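Local coordinates for protein fumarate lyase (PDB 3C8T) that belongs to a lyase family of mostly helical enzymes and assembles from four chains, at residues S28-T33 / Y78-L83; L44-E49 / A198-R203; D106-A111 / G316-E321; A133-A138 / N438-R443. One frame throughout, in Å; residues are numbered along the deposited sequence.

Interaction 1: S28-T33 / Y78-L83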
loop_
_atom_site.group_PDB
_atom_site.type_symbol
_atom_site.label_atom_id
_atom_site.label_comp_id
_atom_site.label_asym_id
_atom_site.label_seq_id
_atom_site.Cartn_x
_atom_site.Cartn_y
_atom_site.Cartn_z
ATOM N N SER A 28 -31.847 -4.929 -8.303
ATOM C CA SER A 28 -32.698 -4.356 -9.380
ATOM C C SER A 28 -31.959 -4.177 -10.749
ATOM O O SER A 28 -32.570 -4.376 -11.823
ATOM C CB SER A 28 -33.412 -3.086 -8.925
ATOM O OG SER A 28 -32.509 -2.018 -8.919
ATOM N N ARG A 29 -30.661 -3.859 -10.713
ATOM C CA ARG A 29 -29.830 -3.830 -11.940
ATOM C C ARG A 29 -29.610 -5.228 -12.511
ATOM O O ARG A 29 -29.508 -5.376 -13.717
ATOM C CB ARG A 29 -28.449 -3.184 -11.722
ATOM C CG ARG A 29 -28.377 -1.819 -10.997
ATOM C CD ARG A 29 -29.539 -0.861 -11.236
ATOM N NE ARG A 29 -29.611 -0.320 -12.595
ATOM C CZ ARG A 29 -29.266 0.926 -12.938
ATOM N NH1 ARG A 29 -29.370 1.329 -14.201
ATOM N NH2 ARG A 29 -28.786 1.758 -12.030
ATOM N N CYS A 30 -29.525 -6.230 -11.629
ATOM C CA CYS A 30 -29.462 -7.645 -12.012
ATOM C C CYS A 30 -30.687 -8.107 -12.784
ATOM O O CYS A 30 -30.564 -8.741 -13.847
ATOM C CB CYS A 30 -29.208 -8.552 -10.804
ATOM S SG CYS A 30 -27.464 -8.536 -10.148
ATOM N N VAL A 31 -31.871 -7.764 -12.264
ATOM C CA VAL A 31 -33.127 -7.972 -12.979
ATOM C C VAL A 31 -33.123 -7.199 -14.303
ATOM O O VAL A 31 -33.429 -7.779 -15.366
ATOM C CB VAL A 31 -34.350 -7.554 -12.106
ATOM C CG1 VAL A 31 -35.642 -7.806 -12.842
ATOM C CG2 VAL A 31 -34.342 -8.287 -10.765
ATOM N N GLU A 32 -32.753 -5.911 -14.256
ATOM C CA GLU A 32 -32.661 -5.084 -15.469
ATOM C C GLU A 32 -31.839 -5.764 -16.564
ATOM O O GLU A 32 -32.238 -5.789 -17.727
ATOM C CB GLU A 32 -32.164 -3.650 -15.145
ATOM C CG GLU A 32 -31.822 -2.832 -16.379
ATOM C CD GLU A 32 -31.337 -1.411 -16.102
ATOM O OE1 GLU A 32 -31.257 -0.984 -14.914
ATOM O OE2 GLU A 32 -31.038 -0.705 -17.107
ATOM N N THR A 33 -30.714 -6.360 -16.183
ATOM C CA THR A 33 -29.802 -7.057 -17.102
ATOM C C THR A 33 -30.465 -8.312 -17.695
ATOM O O THR A 33 -30.381 -8.540 -18.905
ATOM C CB THR A 33 -28.515 -7.432 -16.344
ATOM O OG1 THR A 33 -27.926 -6.244 -15.791
ATOM C CG2 THR A 33 -27.481 -8.196 -17.233
ATOM N N TYR A 78 -23.510 -17.065 -4.559
ATOM C CA TYR A 78 -23.864 -15.863 -5.345
ATOM C C TYR A 78 -25.369 -15.585 -5.380
ATOM O O TYR A 78 -26.142 -16.508 -5.270
ATOM C CB TYR A 78 -23.328 -16.007 -6.773
ATOM C CG TYR A 78 -21.845 -16.282 -6.833
ATOM C CD1 TYR A 78 -20.934 -15.265 -6.641
ATOM C CD2 TYR A 78 -21.362 -17.566 -7.061
ATOM C CE1 TYR A 78 -19.588 -15.487 -6.678
ATOM C CE2 TYR A 78 -19.979 -17.820 -7.090
ATOM C CZ TYR A 78 -19.103 -16.762 -6.916
ATOM O OH TYR A 78 -17.743 -16.963 -6.960
ATOM N N PRO A 79 -25.792 -14.299 -5.495
ATOM C CA PRO A 79 -27.238 -14.077 -5.519
ATOM C C PRO A 79 -27.905 -14.350 -6.861
ATOM O O PRO A 79 -29.136 -14.378 -6.900
ATOM C CB PRO A 79 -27.367 -12.577 -5.178
ATOM C CG PRO A 79 -26.122 -11.961 -5.774
ATOM C CD PRO A 79 -25.045 -13.017 -5.504
ATOM N N ILE A 80 -27.134 -14.537 -7.939
ATOM C CA ILE A 80 -27.743 -14.557 -9.259
ATOM C C ILE A 80 -28.725 -15.711 -9.514
ATOM O O ILE A 80 -29.825 -15.490 -9.999
ATOM C CB ILE A 80 -26.717 -14.472 -10.412
ATOM C CG1 ILE A 80 -25.902 -13.173 -10.335
ATOM C CG2 ILE A 80 -27.405 -14.610 -11.749
ATOM C CD1 ILE A 80 -26.685 -11.903 -9.896
ATOM N N LEU A 81 -28.322 -16.939 -9.242
ATOM C CA LEU A 81 -29.208 -18.057 -9.542
ATOM C C LEU A 81 -30.431 -18.097 -8.629
ATOM O O LEU A 81 -31.500 -18.380 -9.123
ATOM C CB LEU A 81 -28.449 -19.407 -9.652
ATOM C CG LEU A 81 -27.475 -19.456 -10.857
ATOM C CD1 LEU A 81 -26.622 -20.730 -10.870
ATOM C CD2 LEU A 81 -28.173 -19.316 -12.201
ATOM N N PRO A 82 -30.285 -17.789 -7.315
ATOM C CA PRO A 82 -31.470 -17.590 -6.486
ATOM C C PRO A 82 -32.365 -16.456 -6.995
ATOM O O PRO A 82 -33.598 -16.622 -7.058
ATOM C CB PRO A 82 -30.877 -17.230 -5.111
ATOM C CG PRO A 82 -29.537 -17.775 -5.105
ATOM C CD PRO A 82 -29.051 -17.659 -6.506
ATOM N N LEU A 83 -31.780 -15.321 -7.379
ATOM C CA LEU A 83 -32.610 -14.276 -7.966
ATOM C C LEU A 83 -33.354 -14.763 -9.244
ATOM O O LEU A 83 -34.544 -14.440 -9.450
ATOM C CB LEU A 83 -31.812 -12.985 -8.223
ATOM C CG LEU A 83 -32.531 -12.029 -9.191
ATOM C CD1 LEU A 83 -33.747 -11.371 -8.537
ATOM C CD2 LEU A 83 -31.547 -10.995 -9.744
#
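Cys30 pushes out from helix 23-43 into the shallow gap between Ile80 and Leu83, two side chains three residues apart in segment 78-83. The two ends of its short side chain do different work. SG meets CD1 of Ile80 tip to tip at 3.5 Å, whereas CB is covered by CD2 of Leu83, also at 3.5 Å. Leu83 is the bump that answers in the other direction. With CG anti to the backbone N (chi1 163°), it directs both methyls at the facing helix, where CD2 drops into the notch between Cys30 CB and Val31 CG2, the latter 4.0 Å from it. The same valine methyl, CG2, also touches the other leucine branch, CD1, at 3.9 Å, and the two side chains cross at about a right angle. Ile80 starts out directed across the line between the helices, yet its chain bends so that the end methyl comes nearest. No hydrogen bond spans the two segments; the fit is apolar throughout, small cysteine and valine against longer isoleucine and leucine. Elsewhere on segment 28-33, Arg29 NE makes a salt bridge to Glu32 OE1 at 2.9 Å, met 30° out of the carboxylate plane, and the arginine reaches Asp118 with NH2. Around the apolar core, Phe62 lies against both Val31 and Leu83, Leu69 of helix 66-76 backs Leu83, and the long helix 104-140 closes a further side, with Met108 on Ile80 and Leu114 on Thr33.

Interaction 2: L44-E49 / A198-R203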
loop_
_atom_site.group_PDB
_atom_site.type_symbol
_atom_site.label_atom_id
_atom_site.label_comp_id
_atom_site.label_asym_id
_atom_site.label_seq_id
_atom_site.Cartn_x
_atom_site.Cartn_y
_atom_site.Cartn_z
ATOM N N LEU A 44 -33.387 -11.509 -31.816
ATOM C CA LEU A 44 -32.492 -12.288 -32.674
ATOM C C LEU A 44 -33.068 -13.671 -32.945
ATOM O O LEU A 44 -32.379 -14.536 -33.477
ATOM C CB LEU A 44 -31.094 -12.425 -32.039
ATOM C CG LEU A 44 -30.280 -11.135 -31.850
ATOM C CD1 LEU A 44 -29.346 -11.247 -30.669
ATOM C CD2 LEU A 44 -29.510 -10.741 -33.130
ATOM N N GLY A 45 -34.315 -13.884 -32.527
ATOM C CA GLY A 45 -35.016 -15.163 -32.713
ATOM C C GLY A 45 -34.427 -16.321 -31.928
ATOM O O GLY A 45 -34.531 -17.476 -32.337
ATOM N N ILE A 46 -33.811 -16.033 -30.789
ATOM C CA ILE A 46 -33.102 -17.089 -30.067
ATOM C C ILE A 46 -33.992 -17.742 -29.030
ATOM O O ILE A 46 -33.856 -18.936 -28.734
ATOM C CB ILE A 46 -31.727 -16.617 -29.518
ATOM C CG1 ILE A 46 -30.744 -16.532 -30.684
ATOM C CG2 ILE A 46 -31.182 -17.580 -28.470
ATOM C CD1 ILE A 46 -29.578 -15.658 -30.414
ATOM N N ILE A 47 -34.912 -16.952 -28.497
ATOM C CA ILE A 47 -35.952 -17.459 -27.621
ATOM C C ILE A 47 -37.255 -16.926 -28.230
ATOM O O ILE A 47 -37.185 -15.959 -28.983
ATOM C CB ILE A 47 -35.769 -16.996 -26.142
ATOM C CG1 ILE A 47 -35.883 -15.468 -26.013
ATOM C CG2 ILE A 47 -34.434 -17.519 -25.543
ATOM C CD1 ILE A 47 -36.278 -15.031 -24.614
ATOM N N PRO A 48 -38.414 -17.586 -27.973
ATOM C CA PRO A 48 -39.743 -17.090 -28.371
ATOM C C PRO A 48 -40.071 -15.664 -27.935
ATOM O O PRO A 48 -39.782 -15.277 -26.798
ATOM C CB PRO A 48 -40.725 -18.038 -27.663
ATOM C CG PRO A 48 -39.890 -19.002 -26.862
ATOM C CD PRO A 48 -38.500 -18.937 -27.370
ATOM N N GLU A 49 -40.734 -14.932 -28.827
ATOM C CA GLU A 49 -41.139 -13.556 -28.562
ATOM C C GLU A 49 -42.081 -13.415 -27.378
ATOM O O GLU A 49 -42.015 -12.427 -26.684
ATOM C CB GLU A 49 -41.759 -12.921 -29.814
ATOM C CG GLU A 49 -40.737 -12.372 -30.790
ATOM C CD GLU A 49 -41.382 -11.862 -32.082
ATOM O OE1 GLU A 49 -41.782 -12.687 -32.939
ATOM O OE2 GLU A 49 -41.477 -10.626 -32.244
ATOM N N ALA A 198 -20.372 -20.643 -25.605
ATOM C CA ALA A 198 -20.539 -21.937 -26.316
ATOM C C ALA A 198 -21.994 -22.354 -26.378
ATOM O O ALA A 198 -22.461 -22.850 -27.418
ATOM C CB ALA A 198 -19.735 -23.037 -25.648
ATOM N N SER A 199 -22.712 -22.156 -25.275
ATOM C CA SER A 199 -24.106 -22.578 -25.217
ATOM C C SER A 199 -25.031 -21.892 -26.227
ATOM O O SER A 199 -26.159 -22.341 -26.391
ATOM C CB SER A 199 -24.659 -22.558 -23.784
ATOM O OG SER A 199 -25.085 -21.301 -23.374
ATOM N N LEU A 200 -24.527 -20.868 -26.934
ATOM C CA LEU A 200 -25.313 -20.095 -27.914
ATOM C C LEU A 200 -24.882 -20.400 -29.358
ATOM O O LEU A 200 -25.313 -19.733 -30.335
ATOM C CB LEU A 200 -25.276 -18.575 -27.618
ATOM C CG LEU A 200 -25.968 -18.168 -26.300
ATOM C CD1 LEU A 200 -25.706 -16.706 -25.915
ATOM C CD2 LEU A 200 -27.470 -18.487 -26.284
ATOM N N GLY A 201 -24.057 -21.435 -29.477
ATOM C CA GLY A 201 -23.604 -21.927 -30.760
ATOM C C GLY A 201 -22.808 -20.839 -31.433
ATOM O O GLY A 201 -21.735 -20.454 -30.954
ATOM N N THR A 202 -23.368 -20.316 -32.524
ATOM C CA THR A 202 -22.676 -19.314 -33.354
ATOM C C THR A 202 -23.241 -17.914 -33.141
ATOM O O THR A 202 -22.772 -16.984 -33.758
ATOM C CB THR A 202 -22.737 -19.649 -34.908
ATOM O OG1 THR A 202 -24.036 -19.319 -35.440
ATOM C CG2 THR A 202 -22.403 -21.117 -35.192
ATOM N N ARG A 203 -24.250 -17.771 -32.286
ATOM C CA ARG A 203 -24.983 -16.507 -32.204
ATOM C C ARG A 203 -24.520 -15.627 -31.026
ATOM O O ARG A 203 -25.056 -14.533 -30.786
ATOM C CB ARG A 203 -26.496 -16.775 -32.101
ATOM C CG ARG A 203 -27.086 -17.752 -33.130
ATOM C CD ARG A 203 -27.207 -17.150 -34.521
ATOM N NE ARG A 203 -27.633 -15.741 -34.541
ATOM C CZ ARG A 203 -28.906 -15.338 -34.460
ATOM N NH1 ARG A 203 -29.196 -14.042 -34.512
ATOM N NH2 ARG A 203 -29.888 -16.227 -34.316
#
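Arg203 bends at both chi2 (-74°) and chi3 (-39°), and this double bend turns the guanidinium across to the chain that follows helix 23-43, where it meets Leu44 and Ile46. NH2 donates to the carbonyl O of Leu44 at 3.1 Å, with an N-H...O angle of 151°; the oxygen lies close to the guanidinium plane and is approached almost end-on. NH1 adds a weak bond to the same oxygen at 3.4 Å, so one carbonyl sits at the fork of two N-H groups. Aliphatic groups of both residues also touch the arginine. Leu44 CB comes within 3.5 Å of NH1, and Ile46 lays CD1 over one face of the guanidinium, off toward its rim, while touching Arg203 CB at 3.7 Å. Both aliphatic chains run past the arginine in the opposite sense to it. Farther along, Ile46 CG2 and Leu200 CD2 make a looser apolar contact of 4.4 Å. Besides the Leu44 carbonyl, Arg203 has a charged partner: NE forms a salt bridge with Asp206 of helix 204-215. Two turn motifs thus meet: a Schellman motif, with Gly45 at C-prime and Ile46 N bonded to Gln41 O, ends helix 23-43, and a type II' beta turn from Leu200 to Arg203, with Gly201 at its second position, leads into helix 204-215.

Interaction 3: D106-A111 / G316-E321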
loop_
_atom_site.group_PDB
_atom_site.type_symbol
_atom_site.label_atom_id
_atom_site.label_comp_id
_atom_site.label_asym_id
_atom_site.label_seq_id
_atom_site.Cartn_x
_atom_site.Cartn_y
_atom_site.Cartn_z
ATOM N N ASP A 106 -21.392 -12.628 -15.651
ATOM C CA ASP A 106 -21.968 -11.754 -16.679
ATOM C C ASP A 106 -22.966 -10.787 -16.046
ATOM O O ASP A 106 -22.912 -9.595 -16.271
ATOM C CB ASP A 106 -22.683 -12.553 -17.749
ATOM C CG ASP A 106 -21.751 -13.351 -18.595
ATOM O OD1 ASP A 106 -20.539 -13.039 -18.657
ATOM O OD2 ASP A 106 -22.244 -14.299 -19.230
ATOM N N ILE A 107 -23.881 -11.330 -15.250
ATOM C CA ILE A 107 -24.953 -10.532 -14.666
ATOM C C ILE A 107 -24.403 -9.590 -13.612
ATOM O O ILE A 107 -24.810 -8.407 -13.569
ATOM C CB ILE A 107 -26.094 -11.397 -14.057
ATOM C CG1 ILE A 107 -26.599 -12.464 -15.046
ATOM C CG2 ILE A 107 -27.262 -10.499 -13.612
ATOM C CD1 ILE A 107 -27.088 -11.951 -16.427
ATOM N N MET A 108 -23.475 -10.105 -12.790
ATOM C CA MET A 108 -22.830 -9.312 -11.712
ATOM C C MET A 108 -21.889 -8.214 -12.227
ATOM O O MET A 108 -21.913 -7.105 -11.693
ATOM C CB MET A 108 -22.105 -10.228 -10.727
ATOM C CG MET A 108 -23.045 -11.153 -9.940
ATOM S SD MET A 108 -22.253 -12.233 -8.684
ATOM C CE MET A 108 -21.932 -10.959 -7.445
ATOM N N ASP A 109 -21.107 -8.505 -13.279
ATOM C CA ASP A 109 -20.260 -7.505 -13.931
ATOM C C ASP A 109 -21.092 -6.416 -14.590
ATOM O O ASP A 109 -20.833 -5.212 -14.445
ATOM C CB ASP A 109 -19.417 -8.159 -15.034
ATOM C CG ASP A 109 -18.048 -8.671 -14.543
ATOM O OD1 ASP A 109 -17.712 -8.524 -13.360
ATOM O OD2 ASP A 109 -17.291 -9.217 -15.375
ATOM N N THR A 110 -22.105 -6.845 -15.320
ATOM C CA THR A 110 -22.981 -5.905 -16.033
ATOM C C THR A 110 -23.794 -5.042 -15.098
ATOM O O THR A 110 -23.870 -3.835 -15.304
ATOM C CB THR A 110 -23.909 -6.621 -17.036
ATOM O OG1 THR A 110 -23.120 -7.277 -18.040
ATOM C CG2 THR A 110 -24.826 -5.582 -17.712
ATOM N N ALA A 111 -24.401 -5.626 -14.070
ATOM C CA ALA A 111 -25.085 -4.822 -13.033
ATOM C C ALA A 111 -24.154 -3.838 -12.335
ATOM O O ALA A 111 -24.558 -2.717 -12.018
ATOM C CB ALA A 111 -25.751 -5.722 -11.990
ATOM N N GLY A 316 -10.811 -15.338 -5.652
ATOM C CA GLY A 316 -10.004 -14.498 -4.749
ATOM C C GLY A 316 -9.843 -13.071 -5.267
ATOM O O GLY A 316 -10.352 -12.118 -4.654
ATOM N N PRO A 317 -9.136 -12.901 -6.421
ATOM C CA PRO A 317 -8.981 -11.560 -6.983
ATOM C C PRO A 317 -10.327 -10.851 -7.186
ATOM O O PRO A 317 -10.424 -9.638 -6.964
ATOM C CB PRO A 317 -8.333 -11.832 -8.358
ATOM C CG PRO A 317 -7.550 -13.091 -8.144
ATOM C CD PRO A 317 -8.462 -13.917 -7.253
ATOM N N TRP A 318 -11.336 -11.587 -7.637
ATOM C CA TRP A 318 -12.623 -10.966 -7.978
ATOM C C TRP A 318 -13.310 -10.426 -6.715
ATOM O O TRP A 318 -13.863 -9.330 -6.708
ATOM C CB TRP A 318 -13.495 -11.964 -8.756
ATOM C CG TRP A 318 -14.880 -11.479 -9.109
ATOM C CD1 TRP A 318 -15.272 -10.162 -9.403
ATOM C CD2 TRP A 318 -16.052 -12.287 -9.274
ATOM N NE1 TRP A 318 -16.612 -10.135 -9.707
ATOM C CE2 TRP A 318 -17.119 -11.412 -9.637
ATOM C CE3 TRP A 318 -16.303 -13.661 -9.173
ATOM C CZ2 TRP A 318 -18.419 -11.866 -9.867
ATOM C CZ3 TRP A 318 -17.612 -14.126 -9.403
ATOM C CH2 TRP A 318 -18.654 -13.225 -9.749
ATOM N N HIS A 319 -13.201 -11.183 -5.632
ATOM C CA HIS A 319 -13.739 -10.796 -4.339
ATOM C C HIS A 319 -13.206 -9.431 -3.882
ATOM O O HIS A 319 -13.910 -8.670 -3.222
ATOM C CB HIS A 319 -13.384 -11.854 -3.301
ATOM C CG HIS A 319 -14.251 -11.801 -2.087
ATOM N ND1 HIS A 319 -15.158 -12.789 -1.782
ATOM C CD2 HIS A 319 -14.391 -10.850 -1.130
ATOM C CE1 HIS A 319 -15.800 -12.463 -0.671
ATOM N NE2 HIS A 319 -15.358 -11.285 -0.261
ATOM N N LEU A 320 -11.966 -9.127 -4.255
ATOM C CA LEU A 320 -11.344 -7.851 -3.916
ATOM C C LEU A 320 -12.030 -6.621 -4.489
ATOM O O LEU A 320 -12.067 -5.596 -3.817
ATOM C CB LEU A 320 -9.849 -7.845 -4.266
ATOM C CG LEU A 320 -8.828 -8.526 -3.349
ATOM C CD1 LEU A 320 -7.439 -8.259 -3.971
ATOM C CD2 LEU A 320 -8.956 -7.897 -1.897
ATOM N N GLU A 321 -12.568 -6.716 -5.716
ATOM C CA GLU A 321 -13.409 -5.658 -6.310
ATOM C C GLU A 321 -14.651 -5.306 -5.509
ATOM O O GLU A 321 -15.126 -4.168 -5.592
ATOM C CB GLU A 321 -13.845 -6.028 -7.747
ATOM C CG GLU A 321 -12.697 -6.638 -8.542
ATOM C CD GLU A 321 -12.912 -6.624 -10.059
ATOM O OE1 GLU A 321 -14.010 -6.241 -10.512
ATOM O OE2 GLU A 321 -11.962 -6.974 -10.795
#
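Asp109 has its carboxylate gripped by Arg228, whose NH1 forms a salt bridge with OD2, and it sets OD1 beside the indole of Trp318. OD1 stands 4.1 Å from Trp318 NE1, too far for a hydrogen bond, and the carboxylate and ring planes are 79° apart. Arg228 also holds Glu321 OE1 through NH2, so one guanidinium joins an acid from helix 104-140 to an acid from helix 315-344. The rest of the contact is apolar. Trp318 carries its ring away from its own helix, with CG anti to the backbone N (chi1 177°), and the benzene end arrives at Met108. SD lies 3.9 Å from CH2 and 4.0 Å from CZ2 in a Met-aromatic contact, oblique to the ring, while Met108 CB approaches CZ2 at 4.1 Å. The two side chains cross at about a right angle. Trp322 packs edge-to-face with Trp318, and Tyr8 of the second subunit touches Met108. Two carboxylates this close, Asp109 OD1 and Glu321 OE1 being 5.2 Å apart in a buried setting, would tend to repel; the shared arginine presumably offsets that charge and couples the two helices.

Interaction 4: A133-A138 / N438-R443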
loop_
_atom_site.group_PDB
_atom_site.type_symbol
_atom_site.label_atom_id
_atom_site.label_comp_id
_atom_site.label_asym_id
_atom_site.label_seq_id
_atom_site.Cartn_x
_atom_site.Cartn_y
_atom_site.Cartn_z
ATOM N N ALA A 133 -16.954 26.228 -6.836
ATOM C CA ALA A 133 -16.563 26.905 -5.608
ATOM C C ALA A 133 -15.100 27.378 -5.646
ATOM O O ALA A 133 -14.773 28.419 -5.084
ATOM C CB ALA A 133 -16.853 26.024 -4.387
ATOM N N LEU A 134 -14.237 26.661 -6.376
ATOM C CA LEU A 134 -12.851 27.071 -6.516
ATOM C C LEU A 134 -12.705 28.291 -7.429
ATOM O O LEU A 134 -11.927 29.249 -7.106
ATOM C CB LEU A 134 -11.945 25.923 -6.986
ATOM C CG LEU A 134 -11.682 24.839 -5.941
ATOM C CD1 LEU A 134 -10.995 23.587 -6.560
ATOM C CD2 LEU A 134 -10.867 25.421 -4.790
ATOM N N ALA A 135 -13.440 28.271 -8.548
ATOM C CA ALA A 135 -13.447 29.427 -9.440
ATOM C C ALA A 135 -13.949 30.709 -8.709
ATOM O O ALA A 135 -13.400 31.797 -8.882
ATOM C CB ALA A 135 -14.246 29.132 -10.687
ATOM N N ALA A 136 -14.950 30.583 -7.856
ATOM C CA ALA A 136 -15.415 31.747 -7.092
ATOM C C ALA A 136 -14.302 32.259 -6.190
ATOM O O ALA A 136 -14.040 33.460 -6.151
ATOM C CB ALA A 136 -16.693 31.428 -6.284
ATOM N N LEU A 137 -13.641 31.360 -5.475
ATOM C CA LEU A 137 -12.553 31.760 -4.574
ATOM C C LEU A 137 -11.414 32.398 -5.356
ATOM O O LEU A 137 -10.885 33.414 -4.956
ATOM C CB LEU A 137 -12.013 30.583 -3.761
ATOM C CG LEU A 137 -12.936 29.966 -2.698
ATOM C CD1 LEU A 137 -12.360 28.628 -2.239
ATOM C CD2 LEU A 137 -13.100 30.894 -1.495
ATOM N N ALA A 138 -11.049 31.786 -6.473
ATOM C CA ALA A 138 -9.983 32.291 -7.311
ATOM C C ALA A 138 -10.297 33.714 -7.795
ATOM O O ALA A 138 -9.430 34.593 -7.785
ATOM C CB ALA A 138 -9.789 31.377 -8.487
ATOM N N ASN A 438 -5.821 33.131 -16.566
ATOM C CA ASN A 438 -5.525 32.006 -17.447
ATOM C C ASN A 438 -6.283 30.733 -17.093
ATOM O O ASN A 438 -6.899 30.094 -17.955
ATOM C CB ASN A 438 -4.034 31.718 -17.408
ATOM C CG ASN A 438 -3.596 30.852 -18.557
ATOM O OD1 ASN A 438 -3.513 31.333 -19.693
ATOM N ND2 ASN A 438 -3.343 29.560 -18.295
ATOM N N VAL A 439 -6.253 30.339 -15.832
ATOM C CA VAL A 439 -6.986 29.150 -15.410
ATOM C C VAL A 439 -8.519 29.360 -15.518
ATOM O O VAL A 439 -9.243 28.502 -16.010
ATOM C CB VAL A 439 -6.571 28.734 -13.972
ATOM C CG1 VAL A 439 -7.401 27.542 -13.463
ATOM C CG2 VAL A 439 -5.119 28.424 -13.943
ATOM N N LEU A 440 -9.005 30.498 -15.048
ATOM C CA LEU A 440 -10.440 30.800 -15.126
ATOM C C LEU A 440 -10.944 30.798 -16.593
ATOM O O LEU A 440 -12.043 30.305 -16.869
ATOM C CB LEU A 440 -10.758 32.116 -14.424
ATOM C CG LEU A 440 -10.644 32.095 -12.887
ATOM C CD1 LEU A 440 -10.903 33.495 -12.316
ATOM C CD2 LEU A 440 -11.649 31.127 -12.256
ATOM N N GLY A 441 -10.127 31.313 -17.509
ATOM C CA GLY A 441 -10.400 31.265 -18.940
ATOM C C GLY A 441 -11.792 31.730 -19.310
ATOM O O GLY A 441 -12.500 31.058 -20.103
ATOM N N GLY A 442 -12.215 32.845 -18.710
ATOM C CA GLY A 442 -13.526 33.410 -19.008
ATOM C C GLY A 442 -14.677 32.738 -18.273
ATOM O O GLY A 442 -15.815 32.721 -18.776
ATOM N N ARG A 443 -14.388 32.163 -17.104
ATOM C CA ARG A 443 -15.436 31.755 -16.146
ATOM C C ARG A 443 -15.719 32.910 -15.160
ATOM O O ARG A 443 -14.791 33.436 -14.495
ATOM C CB ARG A 443 -15.023 30.490 -15.358
ATOM C CG ARG A 443 -15.116 29.173 -16.136
ATOM C CD ARG A 443 -14.592 28.018 -15.255
ATOM N NE ARG A 443 -13.138 27.832 -15.357
ATOM C CZ ARG A 443 -12.473 26.775 -14.899
ATOM N NH1 ARG A 443 -13.117 25.790 -14.245
ATOM N NH2 ARG A 443 -11.151 26.709 -15.091
#
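Leu440, in the last turn of helix 432-440, packs on Ala135 and Ala138 of helix 104-140, one of the long helices that give the lyase fold its extended helical body. The apolar part of this helix-on-helix packing is carried by a single leucine branch. CD2 rests on Ala135, 3.6 Å from its CB and 3.7 Å from its CA, and reaches Ala138 CB more loosely at 4.2 Å. Because the two alanines are three residues apart and short, they present a low surface on which the methyl lies close to the backbone; the CA atoms of Ala135 and Leu440 are 6.6 Å apart. Phe171 and Leu168 of helix 160-185 touch Leu134 and Val439 respectively, extending the apolar layer to a third helix. No hydrogen bond joins the two segments; the side-chain bonds of Arg443 to the backbone lie within 438-443. After the helix, Gly441 and Gly442 both take positive phi, which turns the chain back so that Arg443, the last modelled residue, can bind the helix end. Its guanidinium has two backbone carbonyls in its plane: NH2 bonds to Val439 O at 2.8 Å and NE to Leu440 O at 3.1 Å. A salt bridge from NH2 to Asp172 supplies charge pairing. Leu440 O accepts a second hydrogen bond, from Arg443 N at 3.0 Å, and this N and NE reach the oxygen from opposite faces of its carbonyl plane.

How the interactions relate
From the N terminus, interaction 1 opens on helix 23-43 and interaction 2 just beyond its end; interaction 1 closes at 78-83 while interaction 2 is still open, so the two cross. Helix 104-140 then opens interactions 3 and 4, about 40 Å apart between centres, joining it to helix 315-344 and to the end of helix 432-440. Interaction 2 closes at 198-203, tying the loop after helix 23-43 to the turn before helix 204-215; 2, 3 and 4 cross one another. Interaction 1, in series with 3 and 4, touches 3 directly, Tyr78 CE1 meeting Trp318 CZ3 at 3.6 Å. Interactions 1 and 3 both border the second subunit; 2 and 4, far apart, both border the third.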